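Local coordinates for putative glucarate dehydratase (Pseudomonas fluorescens, PDB 4IT1), which probably catalyses the magnesium-dependent dehydration of D-glucarate to 5-dehydro-4-deoxy-D-glucarate, as a member of the mandelate racemase/muconate lactonizing enzyme family, at residues Leu52-Ile56 against Gly68-Asp73; Asp378-Ile382 against Leu414-Tyr418. All blocks are in the same frame, centred on the assembly; numbering follows the deposited sequence. Where two conformers were deposited one is given.

Contact 1 (Leu52-Ile56 against Gly68-Asp73); sequences LRSII and GESYGD
R53 and E69 lean over the antiparallel pairing of strands 50-60 and 65-70 and meet in a salt bridge, with R53 NE 2.9 Å from E69 OE2. A bend at chi2 (83°) folds the arginine back, laying one face of its guanidinium over the carbonyl of S70. E69 runs out extended and crosses it, the carboxylate plane turned 81° from the guanidinium, and the charges therefore join through one nitrogen and one oxygen instead of as a coplanar pair.

Beneath them the hairpin is tight. I56 N donates to G68 O at 2.8 Å and S70 N to S54 O at 2.9 Å, whereas the return bond from S54 N to S70 O stretches to 3.3 Å. I55 CD1 lies alongside E69 CG, 4.1 Å away. Just past the paired residues G72, without a side chain, brings its CA within 3.6 Å of that of R53.

Between the two segments the packing thins toward the partly exposed end, where L52 rests CD1 on G72 O at 3.4 Å and D73 turns away to cap helix 74-87 at A76 N. Y71 turns its CB away from strand 50-60 and packs instead against helix 316-319, its side chain about 7 Å from that of H342, a predicted proton acceptor. E69 is gripped by the backbone N-H groups of L347 and S350, and R53 NH2 by the S350 hydroxyl; these outer bonds would be expected to fix both charged ends, and they join the hairpin to the barrel domain around 346-350.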
ATOM      1  N   LEU A  52       6.742   8.381  29.303  1.00 47.43           N
ATOM      2  CA  LEU A  52       7.953   8.551  28.504  1.00 45.59           C
ATOM      3  C   LEU A  52       7.671   8.654  27.006  1.00 58.57           C
ATOM      4  O   LEU A  52       6.577   8.313  26.543  1.00 54.39           O
ATOM      5  CB  LEU A  52       8.923   7.395  28.770  1.00 53.18           C
ATOM      6  CG  LEU A  52       9.079   6.917  30.222  1.00 55.51           C
ATOM      7  CD1 LEU A  52       9.974   5.684  30.302  1.00 45.89           C
ATOM      8  CD2 LEU A  52       9.595   8.035  31.120  1.00 44.98           C
ATOM      9  N   ARG A  53       8.673   9.117  26.259  1.00 55.26           N
ATOM     10  CA  ARG A  53       8.555   9.377  24.829  1.00 56.37           C
ATOM     11  C   ARG A  53       9.936   9.722  24.311  1.00 53.60           C
ATOM     12  O   ARG A  53      10.784  10.165  25.076  1.00 57.08           O
ATOM     13  CB  ARG A  53       7.605  10.560  24.575  1.00 62.95           C
ATOM     14  CG  ARG A  53       6.900  10.541  23.226  1.00 64.19           C
ATOM     15  CD  ARG A  53       5.656   9.657  23.247  1.00 65.48           C
ATOM     16  NE  ARG A  53       5.147   9.422  21.896  1.00 77.92           N
ATOM     17  CZ  ARG A  53       4.277   8.471  21.569  1.00 76.94           C
ATOM     18  NH1 ARG A  53       3.803   7.643  22.491  1.00 69.79           N
ATOM     19  NH2 ARG A  53       3.884   8.345  20.309  1.00 75.44           N
ATOM     20  N   SER A  54      10.169   9.511  23.021  1.00 58.32           N
ATOM     21  CA  SER A  54      11.431   9.901  22.407  1.00 61.67           C
ATOM     22  C   SER A  54      11.199  10.801  21.192  1.00 72.96           C
ATOM     23  O   SER A  54      10.263  10.585  20.415  1.00 69.77           O
ATOM     24  CB  SER A  54      12.243   8.676  22.010  1.00 56.86           C
ATOM     25  OG  SER A  54      11.573   7.945  21.004  1.00 66.74           O
ATOM     26  N   ILE A  55      12.061  11.806  21.049  1.00 72.56           N
ATOM     27  CA  ILE A  55      11.962  12.802  19.986  1.00 54.24           C
ATOM     28  C   ILE A  55      13.148  12.644  19.040  1.00 57.49           C
ATOM     29  O   ILE A  55      14.301  12.609  19.472  1.00 63.31           O
ATOM     30  CB  ILE A  55      11.933  14.233  20.564  1.00 60.33           C
ATOM     31  CG1 ILE A  55      10.968  14.328  21.759  1.00 55.87           C
ATOM     32  CG2 ILE A  55      11.604  15.262  19.482  1.00 63.72           C
ATOM     33  CD1 ILE A  55       9.493  14.271  21.412  1.00 65.28           C
ATOM     34  N   ILE A  56      12.853  12.536  17.748  1.00 63.30           N
ATOM     35  CA  ILE A  56      13.872  12.339  16.721  1.00 63.83           C
ATOM     36  C   ILE A  56      14.073  13.614  15.890  1.00 73.86           C
ATOM     37  O   ILE A  56      13.111  14.209  15.410  1.00 75.60           O
ATOM     38  CB  ILE A  56      13.509  11.157  15.786  1.00 60.60           C
ATOM     39  CG1 ILE A  56      13.393   9.839  16.565  1.00 69.71           C
ATOM     40  CG2 ILE A  56      14.545  10.997  14.683  1.00 50.37           C
ATOM     41  CD1 ILE A  56      12.056   9.619  17.245  1.00 68.03           C
ATOM     42  N   GLY A  68      10.574  13.495  14.278  1.00 76.90           N
ATOM     43  CA  GLY A  68       9.927  12.237  14.672  1.00 67.80           C
ATOM     44  C   GLY A  68       9.565  12.163  16.153  1.00 66.68           C
ATOM     45  O   GLY A  68      10.149  12.857  16.986  1.00 74.59           O
ATOM     46  N   GLU A  69       8.583  11.324  16.471  1.00 56.23           N
ATOM     47  CA  GLU A  69       8.176  11.057  17.849  1.00 54.25           C
ATOM     48  C   GLU A  69       7.861   9.563  17.970  1.00 71.38           C
ATOM     49  O   GLU A  69       7.202   8.992  17.097  1.00 68.34           O
ATOM     50  CB  GLU A  69       6.953  11.892  18.220  1.00 51.72           C
ATOM     51  CG  GLU A  69       6.620  11.914  19.698  1.00 48.48           C
ATOM     52  CD  GLU A  69       5.287  12.576  20.004  1.00 61.97           C
ATOM     53  OE1 GLU A  69       4.891  13.526  19.292  1.00 77.55           O
ATOM     54  OE2 GLU A  69       4.631  12.148  20.977  1.00 56.00           O
ATOM     55  N   SER A  70       8.340   8.929  19.042  1.00 73.35           N
ATOM     56  CA  SER A  70       8.128   7.490  19.231  1.00 66.45           C
ATOM     57  C   SER A  70       8.044   7.057  20.696  1.00 59.44           C
ATOM     58  O   SER A  70       7.761   7.869  21.577  1.00 47.65           O
ATOM     59  CB  SER A  70       9.201   6.684  18.499  1.00 61.99           C
ATOM     60  OG  SER A  70       8.780   5.343  18.347  1.00 59.74           O
ATOM     61  N   TYR A  71       8.267   5.766  20.938  1.00 49.67           N
ATOM     62  CA  TYR A  71       8.156   5.188  22.279  1.00 54.73           C
ATOM     63  C   TYR A  71       9.394   5.488  23.125  1.00 50.01           C
ATOM     64  O   TYR A  71      10.522   5.481  22.615  1.00 49.68           O
ATOM     65  CB  TYR A  71       7.877   3.680  22.194  1.00 51.10           C
ATOM     66  CG  TYR A  71       6.578   3.358  21.484  1.00 43.51           C
ATOM     67  CD1 TYR A  71       5.344   3.687  22.052  1.00 48.36           C
ATOM     68  CD2 TYR A  71       6.584   2.731  20.244  1.00 42.26           C
ATOM     69  CE1 TYR A  71       4.151   3.395  21.398  1.00 46.90           C
ATOM     70  CE2 TYR A  71       5.402   2.441  19.580  1.00 44.61           C
ATOM     71  CZ  TYR A  71       4.190   2.768  20.163  1.00 45.71           C
ATOM     72  OH  TYR A  71       3.025   2.471  19.495  1.00 54.73           O
ATOM     73  N   GLY A  72       9.170   5.759  24.410  1.00 54.55           N
ATOM     74  CA  GLY A  72      10.234   6.240  25.297  1.00 67.01           C
ATOM     75  C   GLY A  72      10.726   5.281  26.368  1.00 73.34           C
ATOM     76  O   GLY A  72      11.511   5.670  27.241  1.00 83.61           O
ATOM     77  N   ASP A  73      10.265   4.034  26.308  1.00 64.90           N
ATOM     78  CA  ASP A  73      10.728   2.989  27.224  1.00 68.46           C
ATOM     79  C   ASP A  73      12.170   2.624  26.892  1.00 55.22           C
ATOM     80  O   ASP A  73      12.605   2.750  25.743  1.00 51.33           O
ATOM     81  CB  ASP A  73       9.843   1.747  27.120  1.00 65.91           C
ATOM     82  CG  ASP A  73       9.806   1.192  25.721  1.00 64.57           C
ATOM     83  OD1 ASP A  73      10.721   0.423  25.355  1.00 64.55           O
ATOM     84  OD2 ASP A  73       8.872   1.553  24.979  1.00 72.81           O
TER

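Contact 2 (Asp378-Ile382 against Leu414-Tyr418)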
ATOM      1  N   ASP A 378       1.790  23.337  29.464  1.00 74.97           N
ATOM      2  CA  ASP A 378       3.177  23.820  29.456  1.00 86.58           C
ATOM      3  C   ASP A 378       4.217  22.812  28.957  1.00 82.64           C
ATOM      4  O   ASP A 378       5.410  23.125  28.901  1.00 73.95           O
ATOM      5  CB  ASP A 378       3.568  24.332  30.851  1.00 86.31           C
ATOM      6  CG  ASP A 378       3.356  23.294  31.941  1.00 86.70           C
ATOM      7  OD1 ASP A 378       2.192  22.884  32.169  1.00 74.94           O
ATOM      8  OD2 ASP A 378       4.359  22.900  32.577  1.00 83.96           O
ATOM      9  N   GLU A 379       3.772  21.614  28.585  1.00 90.19           N
ATOM     10  CA  GLU A 379       4.704  20.515  28.329  1.00 85.60           C
ATOM     11  C   GLU A 379       4.669  19.960  26.908  1.00 80.79           C
ATOM     12  O   GLU A 379       4.327  18.796  26.686  1.00 92.48           O
ATOM     13  CB  GLU A 379       4.539  19.407  29.379  1.00 88.05           C
ATOM     14  CG  GLU A 379       5.051  19.811  30.758  1.00 94.80           C
ATOM     15  CD  GLU A 379       5.040  18.684  31.774  1.00102.36           C
ATOM     16  OE1 GLU A 379       4.328  17.681  31.560  1.00103.11           O
ATOM     17  OE2 GLU A 379       5.743  18.810  32.800  1.00107.51           O
ATOM     18  N   GLU A 380       5.039  20.815  25.956  1.00 69.38           N
ATOM     19  CA  GLU A 380       5.234  20.431  24.559  1.00 71.45           C
ATOM     20  C   GLU A 380       6.683  20.673  24.155  1.00 66.42           C
ATOM     21  O   GLU A 380       7.405  21.387  24.847  1.00 76.59           O
ATOM     22  CB  GLU A 380       4.304  21.238  23.647  1.00 74.46           C
ATOM     23  CG  GLU A 380       3.067  20.490  23.170  1.00 81.26           C
ATOM     24  CD  GLU A 380       3.356  19.474  22.067  1.00 93.27           C
ATOM     25  OE1 GLU A 380       2.433  18.704  21.729  1.00 85.84           O
ATOM     26  OE2 GLU A 380       4.489  19.435  21.532  1.00 88.52           O
ATOM     27  N   VAL A 381       7.109  20.083  23.043  1.00 57.91           N
ATOM     28  CA  VAL A 381       8.461  20.319  22.523  1.00 70.78           C
ATOM     29  C   VAL A 381       8.453  21.138  21.228  1.00 73.62           C
ATOM     30  O   VAL A 381       9.454  21.190  20.498  1.00 59.79           O
ATOM     31  CB  VAL A 381       9.248  19.006  22.302  1.00 72.82           C
ATOM     32  CG1 VAL A 381       9.487  18.301  23.629  1.00 86.37           C
ATOM     33  CG2 VAL A 381       8.532  18.097  21.311  1.00 67.28           C
ATOM     34  N   ILE A 382       7.317  21.774  20.949  1.00 75.79           N
ATOM     35  CA  ILE A 382       7.167  22.581  19.735  1.00 81.33           C
ATOM     36  C   ILE A 382       6.876  24.050  20.048  1.00 81.69           C
ATOM     37  O   ILE A 382       6.234  24.367  21.059  1.00 73.43           O
ATOM     38  CB  ILE A 382       6.092  22.010  18.774  1.00 75.05           C
ATOM     39  CG1 ILE A 382       4.756  21.817  19.500  1.00 71.47           C
ATOM     40  CG2 ILE A 382       6.575  20.710  18.140  1.00 68.95           C
ATOM     41  CD1 ILE A 382       3.592  21.511  18.590  1.00 67.19           C
ATOM     42  N   LEU A 414      12.197  18.960  29.228  1.00 78.04           N
ATOM     43  CA  LEU A 414      11.495  17.688  29.391  1.00 79.60           C
ATOM     44  C   LEU A 414      12.438  16.472  29.331  1.00 68.71           C
ATOM     45  O   LEU A 414      12.115  15.409  29.859  1.00 64.91           O
ATOM     46  CB  LEU A 414      10.310  17.575  28.415  1.00 71.22           C
ATOM     47  CG  LEU A 414       9.133  18.545  28.642  1.00 71.70           C
ATOM     48  CD1 LEU A 414       8.084  18.406  27.546  1.00 75.72           C
ATOM     49  CD2 LEU A 414       8.487  18.402  30.019  1.00 63.00           C
ATOM     50  N   HIS A 415      13.605  16.647  28.709  1.00 69.21           N
ATOM     51  CA  HIS A 415      14.699  15.677  28.797  1.00 70.00           C
ATOM     52  C   HIS A 415      15.234  15.586  30.233  1.00 81.61           C
ATOM     53  O   HIS A 415      15.607  14.502  30.689  1.00 92.54           O
ATOM     54  CB  HIS A 415      15.827  16.061  27.835  1.00 64.01           C
ATOM     55  CG  HIS A 415      17.026  15.166  27.907  1.00 70.39           C
ATOM     56  ND1 HIS A 415      17.352  14.277  26.907  1.00 71.68           N
ATOM     57  CD2 HIS A 415      17.983  15.032  28.855  1.00 69.15           C
ATOM     58  CE1 HIS A 415      18.458  13.633  27.234  1.00 75.21           C
ATOM     59  NE2 HIS A 415      18.859  14.070  28.414  1.00 76.70           N
ATOM     60  N   ASP A 416      15.278  16.725  30.929  1.00 80.88           N
ATOM     61  CA  ASP A 416      15.707  16.768  32.327  0.50 79.72           C
ATOM     62  C   ASP A 416      14.680  16.080  33.224  1.00 74.18           C
ATOM     63  O   ASP A 416      15.046  15.366  34.159  1.00 76.46           O
ATOM     64  CB  ASP A 416      15.934  18.213  32.794  0.50 72.35           C
ATOM     65  CG  ASP A 416      17.095  18.890  32.080  0.50 69.76           C
ATOM     66  OD1 ASP A 416      17.948  18.177  31.505  0.50 63.17           O
ATOM     67  OD2 ASP A 416      17.148  20.138  32.097  0.50 65.00           O
ATOM     68  N   GLN A 417      13.395  16.302  32.934  1.00 72.16           N
ATOM     69  CA  GLN A 417      12.316  15.677  33.707  1.00 64.97           C
ATOM     70  C   GLN A 417      12.320  14.168  33.486  1.00 67.79           C
ATOM     71  O   GLN A 417      11.869  13.403  34.344  1.00 64.01           O
ATOM     72  CB  GLN A 417      10.943  16.276  33.378  1.00 54.70           C
ATOM     73  CG  GLN A 417       9.900  16.019  34.464  1.00 59.76           C
ATOM     74  CD  GLN A 417       8.578  16.756  34.257  1.00 66.07           C
ATOM     75  OE1 GLN A 417       7.925  17.150  35.224  1.00 63.48           O
ATOM     76  NE2 GLN A 417       8.173  16.937  33.000  1.00 63.01           N
ATOM     77  N   TYR A 418      12.842  13.750  32.335  1.00 72.09           N
ATOM     78  CA  TYR A 418      13.066  12.340  32.057  1.00 74.94           C
ATOM     79  C   TYR A 418      14.113  11.790  33.015  1.00 75.05           C
ATOM     80  O   TYR A 418      13.878  10.783  33.691  1.00 72.30           O
ATOM     81  CB  TYR A 418      13.502  12.142  30.604  1.00 68.67           C
ATOM     82  CG  TYR A 418      14.004  10.754  30.276  1.00 74.68           C
ATOM     83  CD1 TYR A 418      13.111   9.706  30.032  1.00 79.16           C
ATOM     84  CD2 TYR A 418      15.374  10.486  30.196  1.00 74.24           C
ATOM     85  CE1 TYR A 418      13.566   8.431  29.725  1.00 69.88           C
ATOM     86  CE2 TYR A 418      15.839   9.215  29.892  1.00 74.55           C
ATOM     87  CZ  TYR A 418      14.929   8.193  29.658  1.00 74.29           C
ATOM     88  OH  TYR A 418      15.377   6.933  29.353  1.00 67.15           O
TER
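E379 turns CG beside its backbone N (chi1 -71°) and then runs extended, while Q417 swings CG away from its own N (chi1 -160°) and stretches out from helix 408-421; between them these torsions bring a carboxylate and an amide together from loop and helix. Q417 NE2 donates to E379 OE2 at 3.1 Å. The two flat groups stand perpendicular. The acceptor oxygen lies almost in the plane of the amide, yet the amide nitrogen approaches it from above the carboxylate, 57° out of that plane. Neither atom depends on this bond alone, for NE2 also bonds to A34 O and OE2 forms a salt bridge with R36 NH1, both partners belonging to strand 25-36.

Beside the hydrogen bond pack the two methyl groups of L414. Its CD2 sits against E379 CG at 3.8 Å, making the aliphatic part of the glutamate an apolar neighbour even though its end is charged. The other branch, CD1, lies 3.8 Å from E379 C and reaches V381 CG1 at 4.2 Å. E380 points away from the helix: its OE2 accepts from V381 N at 3.1 Å, and OE1 is held by Y372 OH and G348 N. Q410, a turn earlier on the same helix, adds its NE2 to the carbonyls of D378 and E380.

A loop without regular structure is thus docked onto helix 408-421 by the E379-Q417 bond, the Q410 bonds to two loop carbonyls and the apolar packing of L414. Burial alone would disfavour a charge here, but the guanidinium of R36 and the side-chain amide of Q417 both meet OE2 and would be expected to favour the ionised form of E379.

Overall arrangement
Both contacts are buried, but they differ in kind. Contact 1 lies nearer the centre of the chain and close to the active site, and it is a backbone-paired hairpin burying 551 Å²; contact 2 sits farther out, away from the annotated sites, and buries 182 Å², with side chains doing most of the touching. They share no segment, yet strand 25-36 ties them together, bonding to R53 and I55 of contact 1 and to L414 and Q417 of contact 2. They also touch directly: I55 CD1 packs on V381 CG2 at 3.9 Å, and L52 CD2 on Y418 CD1 at 4.0 Å. Contact 1 adds an ion pair to its strands; contact 2 joins loop to helix by an amide-carboxylate bond and leucine packing.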